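Local coordinates for protein endo-xylogalacturonan hydrolase A (Aspergillus tubingensis, PDB 4C2L) that hydrolyses xylogalacturonan, the xylose-substituted galacturonan of the hairy regions of pectin, as a secreted family 28 glycoside hydrolase, at residues A38-G46 with S66-V74; T91-L102 with P133-L144. All coordinates share one frame; numbering follows the deposited sequence.

How the interactions relate
Both contacts belong to the right-handed parallel beta-helix of a family 28 glycoside hydrolase, and they follow one another along the chain: interaction 1 (38-46 with 66-74) closes before interaction 2 (91-102 with 133-144) opens. Their centres lie about 14 Å apart. Interaction 1 sits at the N-terminal end, where helix 32-42 meets the first coils; interaction 2 joins the next two coils. The seam between them is segment 66-74 against 91-102: Asp69 N and Cys70 N probably donate to Asp100 O and Gly101 O, and Ile72 packs on Leu102. The N-terminal end and the stacked coils thus form one continuous column.

Interaction 1: residues A38-G46 with S66-V74; sequences ALSSCGNGG and SCSDCDIQV. With SO4 (sulfate ion), chain K.
The turn that leaves helix 32-42 runs beside the loop leading into strand 70-74, with Asn44 and Ser68 paired in a single backbone bridge. Ser68 N gives Gly43 O a nearly straight hydrogen bond of 2.8 Å, Gly45 N returns a weak one to Ser68 O, and Asp71 N donates to Gly46 O over 2.9 Å. Glycine suits these positions: Gly43 brings its bare CA to within 3.8 Å of Cys70 CB, and Gly45 takes up a positive phi.

Leu39 carries the apolar part. With CG anti to the backbone N (chi1 -159°) its branch point faces the other segment, and the fork there divides the contact: CD1 lies 3.8 Å from Ile72 CD1, the two side chains crossing at about a right angle, while CD2 reaches Cys67 CB at 4.2 Å. CD1 also touches Cys70 SG, one half of the Cys67-Cys70 disulfide that ties the loop across its own turn. Ser66, small enough to fit against the helix, lays OG 3.3 Å from Leu39 CG. At the solvent side Asn44, centre of an inverse gamma turn, directs ND2 to a sulfate ion, probably from the crystallisation liquor, while two waters lie within hydrogen-bonding distance of OD1, one of them also close to Ser68 O.

Asp71 turns away to a salt bridge with Arg105, and Gln73 NE2 meets its OD2 from above the carboxylate plane at 2.7 Å. An amphipathic helix laid over the N-terminal end of the core, its leucine turned inward, is the familiar cap of a right-handed parallel beta-helix.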
loop_
_atom_site.group_PDB
_atom_site.type_symbol
_atom_site.label_atom_id
_atom_site.label_comp_id
_atom_site.label_asym_id
_atom_site.label_seq_id
_atom_site.Cartn_x
_atom_site.Cartn_y
_atom_site.Cartn_z
ATOM N N ALA A 38 -29.499 1.527 -6.608
ATOM C CA ALA A 38 -29.633 0.223 -5.952
ATOM C C ALA A 38 -29.109 0.286 -4.519
ATOM O O ALA A 38 -29.757 -0.218 -3.589
ATOM C CB ALA A 38 -28.899 -0.857 -6.744
ATOM N N LEU A 39 -27.952 0.921 -4.329
ATOM C CA LEU A 39 -27.393 1.091 -2.991
ATOM C C LEU A 39 -28.301 1.945 -2.109
ATOM O O LEU A 39 -28.516 1.638 -0.940
ATOM C CB LEU A 39 -25.971 1.672 -3.040
ATOM C CG LEU A 39 -25.136 1.417 -1.779
ATOM C CD1 LEU A 39 -24.833 -0.073 -1.614
ATOM C CD2 LEU A 39 -23.833 2.203 -1.817
ATOM N N SER A 40 -28.840 3.021 -2.665
ATOM C CA SER A 40 -29.732 3.872 -1.893
ATOM C C SER A 40 -31.001 3.116 -1.493
ATOM O O SER A 40 -31.508 3.253 -0.364
ATOM C CB SER A 40 -30.101 5.124 -2.688
ATOM O OG SER A 40 -30.683 6.051 -1.792
ATOM N N SER A 41 -31.493 2.296 -2.409
ATOM C CA SER A 41 -32.729 1.570 -2.171
ATOM C C SER A 41 -32.545 0.430 -1.146
ATOM O O SER A 41 -33.380 0.262 -0.249
ATOM C CB SER A 41 -33.279 1.043 -3.489
ATOM O OG SER A 41 -34.455 0.283 -3.265
ATOM N N CYS A 42 -31.453 -0.323 -1.273
ATOM C CA CYS A 42 -31.219 -1.533 -0.468
ATOM C C CYS A 42 -30.114 -1.423 0.586
ATOM O O CYS A 42 -29.967 -2.324 1.422
ATOM C CB CYS A 42 -30.917 -2.723 -1.379
ATOM S SG CYS A 42 -32.396 -3.437 -2.126
ATOM N N GLY A 43 -29.348 -0.335 0.556
ATOM C CA GLY A 43 -28.123 -0.223 1.354
ATOM C C GLY A 43 -28.270 0.000 2.845
ATOM O O GLY A 43 -27.278 -0.045 3.568
ATOM N N ASN A 44 -29.493 0.254 3.310
ATOM C CA ASN A 44 -29.757 0.331 4.738
ATOM C C ASN A 44 -30.004 -1.076 5.280
ATOM O O ASN A 44 -31.147 -1.504 5.471
ATOM C CB ASN A 44 -30.916 1.287 5.061
ATOM C CG ASN A 44 -31.013 1.608 6.549
ATOM O OD1 ASN A 44 -30.070 1.390 7.306
ATOM N ND2 ASN A 44 -32.162 2.128 6.973
ATOM N N GLY A 45 -28.919 -1.813 5.478
ATOM C CA GLY A 45 -29.005 -3.165 6.004
ATOM C C GLY A 45 -29.261 -4.265 4.992
ATOM O O GLY A 45 -29.412 -5.428 5.366
ATOM N N GLY A 46 -29.302 -3.915 3.711
ATOM C CA GLY A 46 -29.603 -4.877 2.658
ATOM C C GLY A 46 -28.413 -5.281 1.811
ATOM O O GLY A 46 -27.245 -5.109 2.207
ATOM N N SER A 66 -24.222 5.656 0.687
ATOM C CA SER A 66 -25.548 5.295 1.208
ATOM C C SER A 66 -25.551 3.926 1.898
ATOM O O SER A 66 -26.569 3.479 2.419
ATOM C CB SER A 66 -26.601 5.362 0.108
ATOM O OG SER A 66 -26.348 4.356 -0.832
ATOM N N CYS A 67 -24.401 3.270 1.903
ATOM C CA CYS A 67 -24.257 1.988 2.567
ATOM C C CYS A 67 -24.322 2.191 4.074
ATOM O O CYS A 67 -23.594 3.002 4.622
ATOM C CB CYS A 67 -22.906 1.380 2.208
ATOM S SG CYS A 67 -22.588 -0.161 3.082
ATOM N N SER A 68 -25.190 1.441 4.742
ATOM C CA SER A 68 -25.199 1.423 6.206
ATOM C C SER A 68 -25.481 -0.019 6.610
ATOM O O SER A 68 -26.616 -0.487 6.525
ATOM C CB SER A 68 -26.275 2.382 6.730
ATOM O OG SER A 68 -26.357 2.333 8.138
ATOM N N ASP A 69 -24.431 -0.728 7.009
ATOM C CA ASP A 69 -24.501 -2.182 7.250
ATOM C C ASP A 69 -24.980 -2.908 6.006
ATOM O O ASP A 69 -25.835 -3.800 6.078
ATOM C CB ASP A 69 -25.401 -2.505 8.452
ATOM C CG ASP A 69 -24.938 -1.824 9.717
ATOM O OD1 ASP A 69 -23.761 -2.014 10.091
ATOM O OD2 ASP A 69 -25.743 -1.084 10.339
ATOM N N CYS A 70 -24.441 -2.505 4.859
ATOM C CA CYS A 70 -24.852 -3.075 3.588
ATOM C C CYS A 70 -23.867 -4.147 3.165
ATOM O O CYS A 70 -22.733 -4.210 3.658
ATOM C CB CYS A 70 -24.961 -1.993 2.506
ATOM S SG CYS A 70 -23.377 -1.509 1.804
ATOM N N ASP A 71 -24.313 -4.989 2.247
ATOM C CA ASP A 71 -23.488 -6.052 1.693
ATOM C C ASP A 71 -23.493 -5.899 0.170
ATOM O O ASP A 71 -24.538 -6.017 -0.472
ATOM C CB ASP A 71 -24.060 -7.405 2.146
ATOM C CG ASP A 71 -23.283 -8.610 1.617
ATOM O OD1 ASP A 71 -22.112 -8.491 1.174
ATOM O OD2 ASP A 71 -23.867 -9.716 1.674
ATOM N N ILE A 72 -22.329 -5.590 -0.397
ATOM C CA ILE A 72 -22.182 -5.411 -1.839
ATOM C C ILE A 72 -21.440 -6.619 -2.413
ATOM O O ILE A 72 -20.230 -6.777 -2.217
ATOM C CB ILE A 72 -21.418 -4.106 -2.168
ATOM C CG1 ILE A 72 -22.086 -2.915 -1.471
ATOM C CG2 ILE A 72 -21.331 -3.888 -3.668
ATOM C CD1 ILE A 72 -21.318 -1.601 -1.581
ATOM N N GLN A 73 -22.176 -7.470 -3.112
ATOM C CA GLN A 73 -21.614 -8.719 -3.644
ATOM C C GLN A 73 -21.230 -8.539 -5.100
ATOM O O GLN A 73 -22.079 -8.446 -5.996
ATOM C CB GLN A 73 -22.591 -9.885 -3.442
ATOM C CG GLN A 73 -23.033 -9.995 -1.989
ATOM C CD GLN A 73 -24.041 -11.104 -1.735
ATOM O OE1 GLN A 73 -24.472 -11.809 -2.666
ATOM N NE2 GLN A 73 -24.440 -11.247 -0.473
ATOM N N VAL A 74 -19.929 -8.467 -5.335
ATOM C CA VAL A 74 -19.414 -8.257 -6.680
ATOM C C VAL A 74 -19.010 -9.616 -7.227
ATOM O O VAL A 74 -17.986 -10.174 -6.806
ATOM C CB VAL A 74 -18.207 -7.296 -6.666
ATOM C CG1 VAL A 74 -17.736 -6.991 -8.088
ATOM C CG2 VAL A 74 -18.548 -6.012 -5.895
HETATM S S SO4 K . -35.101 0.354 4.705
HETATM O O1 SO4 K . -34.165 -0.794 4.729
HETATM O O2 SO4 K . -34.337 1.608 4.876
HETATM O O3 SO4 K . -36.079 0.216 5.808
HETATM O O4 SO4 K . -35.826 0.376 3.413
HETATM O O HOH W 1 -29.101 3.256 1.528
HETATM O O HOH W 2 -28.414 -0.212 8.951
HETATM O O HOH W 3 -29.140 3.379 9.018
HETATM O O HOH W 4 -26.271 -6.310 4.942
#

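Interaction 2: residues T91-L102 with P133-L144. With SO4 (sulfate ion), chain F.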
loop_
_atom_site.group_PDB
_atom_site.type_symbol
_atom_site.label_atom_id
_atom_site.label_comp_id
_atom_site.label_asym_id
_atom_site.label_seq_id
_atom_site.Cartn_x
_atom_site.Cartn_y
_atom_site.Cartn_z
ATOM N N THR A 91 -9.903 12.396 -6.449
ATOM C CA THR A 91 -9.416 11.656 -5.298
ATOM C C THR A 91 -9.605 10.142 -5.415
ATOM O O THR A 91 -8.681 9.374 -5.133
ATOM C CB THR A 91 -10.095 12.183 -4.021
ATOM O OG1 THR A 91 -9.656 13.531 -3.818
ATOM C CG2 THR A 91 -9.721 11.330 -2.793
ATOM N N ALA A 92 -10.811 9.723 -5.802
ATOM C CA ALA A 92 -11.236 8.330 -5.638
ATOM C C ALA A 92 -12.041 7.859 -6.843
ATOM O O ALA A 92 -12.814 8.626 -7.416
ATOM C CB ALA A 92 -12.106 8.211 -4.403
ATOM N N MET A 93 -11.854 6.596 -7.215
ATOM C CA MET A 93 -12.731 5.979 -8.208
ATOM C C MET A 93 -13.922 5.355 -7.497
ATOM O O MET A 93 -15.064 5.520 -7.935
ATOM C CB MET A 93 -11.946 4.936 -8.988
ATOM C CG MET A 93 -10.698 5.560 -9.596
ATOM S SD MET A 93 -9.718 4.395 -10.551
ATOM C CE MET A 93 -10.702 4.287 -12.033
ATOM N N ILE A 94 -13.656 4.616 -6.418
ATOM C CA ILE A 94 -14.709 4.180 -5.496
ATOM C C ILE A 94 -14.478 4.914 -4.182
ATOM O O ILE A 94 -13.421 4.757 -3.547
ATOM C CB ILE A 94 -14.681 2.650 -5.239
ATOM C CG1 ILE A 94 -14.811 1.893 -6.561
ATOM C CG2 ILE A 94 -15.800 2.248 -4.287
ATOM C CD1 ILE A 94 -14.510 0.400 -6.427
ATOM N N SER A 95 -15.454 5.734 -3.794
ATOM C CA SER A 95 -15.301 6.583 -2.599
ATOM C C SER A 95 -16.138 6.007 -1.455
ATOM O O SER A 95 -17.345 5.788 -1.610
ATOM C CB SER A 95 -15.713 8.025 -2.909
ATOM O OG SER A 95 -15.778 8.787 -1.700
ATOM N N VAL A 96 -15.489 5.738 -0.319
ATOM C CA VAL A 96 -16.159 5.135 0.834
ATOM C C VAL A 96 -15.895 6.081 1.997
ATOM O O VAL A 96 -14.904 5.938 2.722
ATOM C CB VAL A 96 -15.641 3.704 1.132
ATOM C CG1 VAL A 96 -16.466 3.039 2.233
ATOM C CG2 VAL A 96 -15.697 2.834 -0.128
ATOM N N SER A 97 -16.765 7.077 2.134
ATOM C CA SER A 97 -16.539 8.152 3.093
ATOM C C SER A 97 -17.528 8.054 4.240
ATOM O O SER A 97 -18.742 8.101 4.016
ATOM C CB SER A 97 -16.693 9.512 2.403
ATOM O OG SER A 97 -16.349 10.564 3.297
ATOM N N ASN A 98 -17.014 7.918 5.458
ATOM C CA ASN A 98 -17.869 7.863 6.646
ATOM C C ASN A 98 -18.961 6.795 6.544
ATOM O O ASN A 98 -20.132 7.038 6.852
ATOM C CB ASN A 98 -18.480 9.247 6.928
ATOM C CG ASN A 98 -18.959 9.383 8.362
ATOM O OD1 ASN A 98 -18.578 8.598 9.231
ATOM N ND2 ASN A 98 -19.801 10.374 8.616
ATOM N N VAL A 99 -18.570 5.596 6.121
ATOM C CA VAL A 99 -19.519 4.511 6.010
ATOM C C VAL A 99 -19.310 3.623 7.220
ATOM O O VAL A 99 -18.172 3.292 7.549
ATOM C CB VAL A 99 -19.304 3.728 4.697
ATOM C CG1 VAL A 99 -20.064 2.404 4.710
ATOM C CG2 VAL A 99 -19.720 4.603 3.520
ATOM N N ASP A 100 -20.408 3.295 7.902
ATOM C CA ASP A 100 -20.370 2.377 9.034
ATOM C C ASP A 100 -21.042 1.073 8.646
ATOM O O ASP A 100 -22.254 1.028 8.450
ATOM C CB ASP A 100 -21.075 3.003 10.243
ATOM C CG ASP A 100 -20.419 4.291 10.687
ATOM O OD1 ASP A 100 -19.196 4.272 10.936
ATOM O OD2 ASP A 100 -21.116 5.329 10.790
ATOM N N GLY A 101 -20.248 0.016 8.517
ATOM C CA GLY A 101 -20.781 -1.301 8.206
ATOM C C GLY A 101 -20.876 -1.498 6.715
ATOM O O GLY A 101 -21.873 -1.153 6.096
ATOM N N LEU A 102 -19.816 -2.017 6.122
ATOM C CA LEU A 102 -19.832 -2.313 4.713
ATOM C C LEU A 102 -19.144 -3.642 4.499
ATOM O O LEU A 102 -18.129 -3.932 5.131
ATOM C CB LEU A 102 -19.108 -1.216 3.919
ATOM C CG LEU A 102 -18.602 -1.662 2.540
ATOM C CD1 LEU A 102 -19.724 -1.589 1.519
ATOM C CD2 LEU A 102 -17.385 -0.891 2.065
ATOM N N PRO A 133 -6.540 9.154 -9.598
ATOM C CA PRO A 133 -7.318 8.755 -8.428
ATOM C C PRO A 133 -6.878 7.411 -7.836
ATOM O O PRO A 133 -6.297 6.588 -8.538
ATOM C CB PRO A 133 -8.735 8.597 -8.996
ATOM C CG PRO A 133 -8.497 8.181 -10.425
ATOM C CD PRO A 133 -7.286 8.967 -10.858
ATOM N N THR A 134 -7.210 7.204 -6.565
ATOM C CA THR A 134 -7.092 5.902 -5.885
ATOM C C THR A 134 -8.293 5.050 -6.228
ATOM O O THR A 134 -9.417 5.564 -6.296
ATOM C CB THR A 134 -7.038 6.159 -4.375
ATOM O OG1 THR A 134 -5.823 6.871 -4.130
ATOM C CG2 THR A 134 -7.109 4.845 -3.535
ATOM N N LEU A 135 -8.066 3.752 -6.443
ATOM C CA LEU A 135 -9.150 2.870 -6.885
ATOM C C LEU A 135 -10.220 2.668 -5.797
ATOM O O LEU A 135 -11.420 2.849 -6.079
ATOM C CB LEU A 135 -8.573 1.514 -7.346
ATOM C CG LEU A 135 -9.618 0.469 -7.715
ATOM C CD1 LEU A 135 -10.368 0.915 -8.969
ATOM C CD2 LEU A 135 -8.911 -0.857 -7.951
ATOM N N LEU A 136 -9.805 2.279 -4.579
ATOM C CA LEU A 136 -10.730 2.103 -3.449
ATOM C C LEU A 136 -10.237 2.997 -2.315
ATOM O O LEU A 136 -9.180 2.744 -1.706
ATOM C CB LEU A 136 -10.771 0.636 -2.992
ATOM C CG LEU A 136 -11.716 0.335 -1.819
ATOM C CD1 LEU A 136 -13.153 0.787 -2.115
ATOM C CD2 LEU A 136 -11.686 -1.158 -1.542
ATOM N N TYR A 137 -10.991 4.051 -2.055
ATOM C CA TYR A 137 -10.547 5.108 -1.167
ATOM C C TYR A 137 -11.489 5.152 0.026
ATOM O O TYR A 137 -12.673 5.524 -0.097
ATOM C CB TYR A 137 -10.577 6.434 -1.934
ATOM C CG TYR A 137 -10.062 7.621 -1.171
ATOM C CD1 TYR A 137 -8.705 7.969 -1.223
ATOM C CD2 TYR A 137 -10.932 8.436 -0.441
ATOM C CE1 TYR A 137 -8.221 9.071 -0.531
ATOM C CE2 TYR A 137 -10.456 9.550 0.252
ATOM C CZ TYR A 137 -9.102 9.855 0.194
ATOM O OH TYR A 137 -8.604 10.950 0.855
ATOM N N ILE A 138 -10.972 4.735 1.177
ATOM C CA ILE A 138 -11.771 4.649 2.398
ATOM C C ILE A 138 -11.324 5.782 3.320
ATOM O O ILE A 138 -10.129 5.922 3.622
ATOM C CB ILE A 138 -11.551 3.276 3.087
ATOM C CG1 ILE A 138 -12.191 2.165 2.276
ATOM C CG2 ILE A 138 -12.112 3.264 4.516
ATOM C CD1 ILE A 138 -11.568 0.801 2.552
ATOM N N THR A 139 -12.273 6.611 3.755
ATOM C CA THR A 139 -11.929 7.675 4.676
ATOM C C THR A 139 -12.981 7.752 5.762
ATOM O O THR A 139 -14.174 7.832 5.465
ATOM C CB THR A 139 -11.722 9.032 3.973
ATOM O OG1 THR A 139 -11.381 10.012 4.958
ATOM C CG2 THR A 139 -12.965 9.468 3.180
ATOM N N GLY A 140 -12.542 7.691 7.018
ATOM C CA GLY A 140 -13.502 7.660 8.127
ATOM C C GLY A 140 -14.332 6.387 8.140
ATOM O O GLY A 140 -14.012 5.406 7.469
ATOM N N GLY A 141 -15.387 6.399 8.949
ATOM C CA GLY A 141 -16.275 5.267 9.087
ATOM C C GLY A 141 -15.673 4.127 9.889
ATOM O O GLY A 141 -14.643 4.286 10.554
ATOM N N SER A 142 -16.323 2.976 9.813
ATOM C CA SER A 142 -15.991 1.844 10.668
ATOM C C SER A 142 -16.565 0.543 10.139
ATOM O O SER A 142 -17.548 0.551 9.385
ATOM C CB SER A 142 -16.506 2.097 12.089
ATOM O OG SER A 142 -17.927 2.207 12.119
ATOM N N ASN A 143 -15.963 -0.572 10.564
ATOM C CA ASN A 143 -16.478 -1.906 10.290
ATOM C C ASN A 143 -16.651 -2.140 8.791
ATOM O O ASN A 143 -17.762 -2.328 8.300
ATOM C CB ASN A 143 -17.802 -2.135 11.050
ATOM C CG ASN A 143 -17.667 -1.901 12.553
ATOM O OD1 ASN A 143 -18.542 -1.296 13.189
ATOM N ND2 ASN A 143 -16.571 -2.363 13.123
ATOM N N LEU A 144 -15.538 -2.078 8.070
ATOM C CA LEU A 144 -15.530 -2.247 6.630
ATOM C C LEU A 144 -14.771 -3.514 6.307
ATOM O O LEU A 144 -13.684 -3.740 6.837
ATOM C CB LEU A 144 -14.852 -1.055 5.957
ATOM C CG LEU A 144 -15.352 0.318 6.447
ATOM C CD1 LEU A 144 -14.433 1.439 6.012
ATOM C CD2 LEU A 144 -16.769 0.577 5.971
HETATM S S SO4 F . -12.978 14.760 -6.851
HETATM O O1 SO4 F . -12.275 15.700 -7.760
HETATM O O2 SO4 F . -14.082 15.506 -6.204
HETATM O O3 SO4 F . -12.007 14.282 -5.843
HETATM O O4 SO4 F . -13.544 13.624 -7.620
HETATM O O HOH W 5 -6.280 9.842 -4.091
HETATM O O HOH W 6 -15.829 4.937 5.344
HETATM O O HOH W 7 -15.863 8.684 10.422
#
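Thr91 and Tyr137 meet in a CH-pi contact: the methyl CG2 lies over the centre of one ring face, 3.5 Å from the centroid. The Tyr137 ring is turned upright (chi2 90°), which presents its broad face to the threonine methyl; Ala92, with just one methyl, lets CB come within 3.4 Å of Tyr137 CB. Thr91 N hydrogen-bonds a sulfate ion, probably from the crystallisation liquor, which Arg90 also binds.

Ile94, Val96 and Leu102 share the interior face with Leu136, Ile138 and Leu144. Leu136 CD1 lodges against both Ile94 CG2, at 3.7 Å, and Val96 CG2, at 3.8 Å. Leu144 swings CG beside its backbone N (chi1 -49°), bringing CD2 to 3.6 Å from Leu102 CB and against Val99, beside that face. Met93 lies at the edge, its SD against Leu135 CD1 and its CG on the Pro133 ring.

The other face, with Ser95, Ser97, Asp100, Thr139 and Ser142, is largely polar. Ser142 OG donates to Asp100 OD1 over 2.7 Å, on the carboxylate's anti side and 30° out of its plane. Gly140 and Gly141, both at positive phi, link strands 137-139 and 142-144.

Strands 95-97 and 137-139 run parallel, and backbone hydrogen bonds such as Tyr137 N to Ile94 O join the segments almost throughout. On its other side Ser95 is backbone-bonded to Leu62 and Leu64; strand 159-162 flanks strand 134-139, while Phe80 and Ile146 pack on the interior side chains.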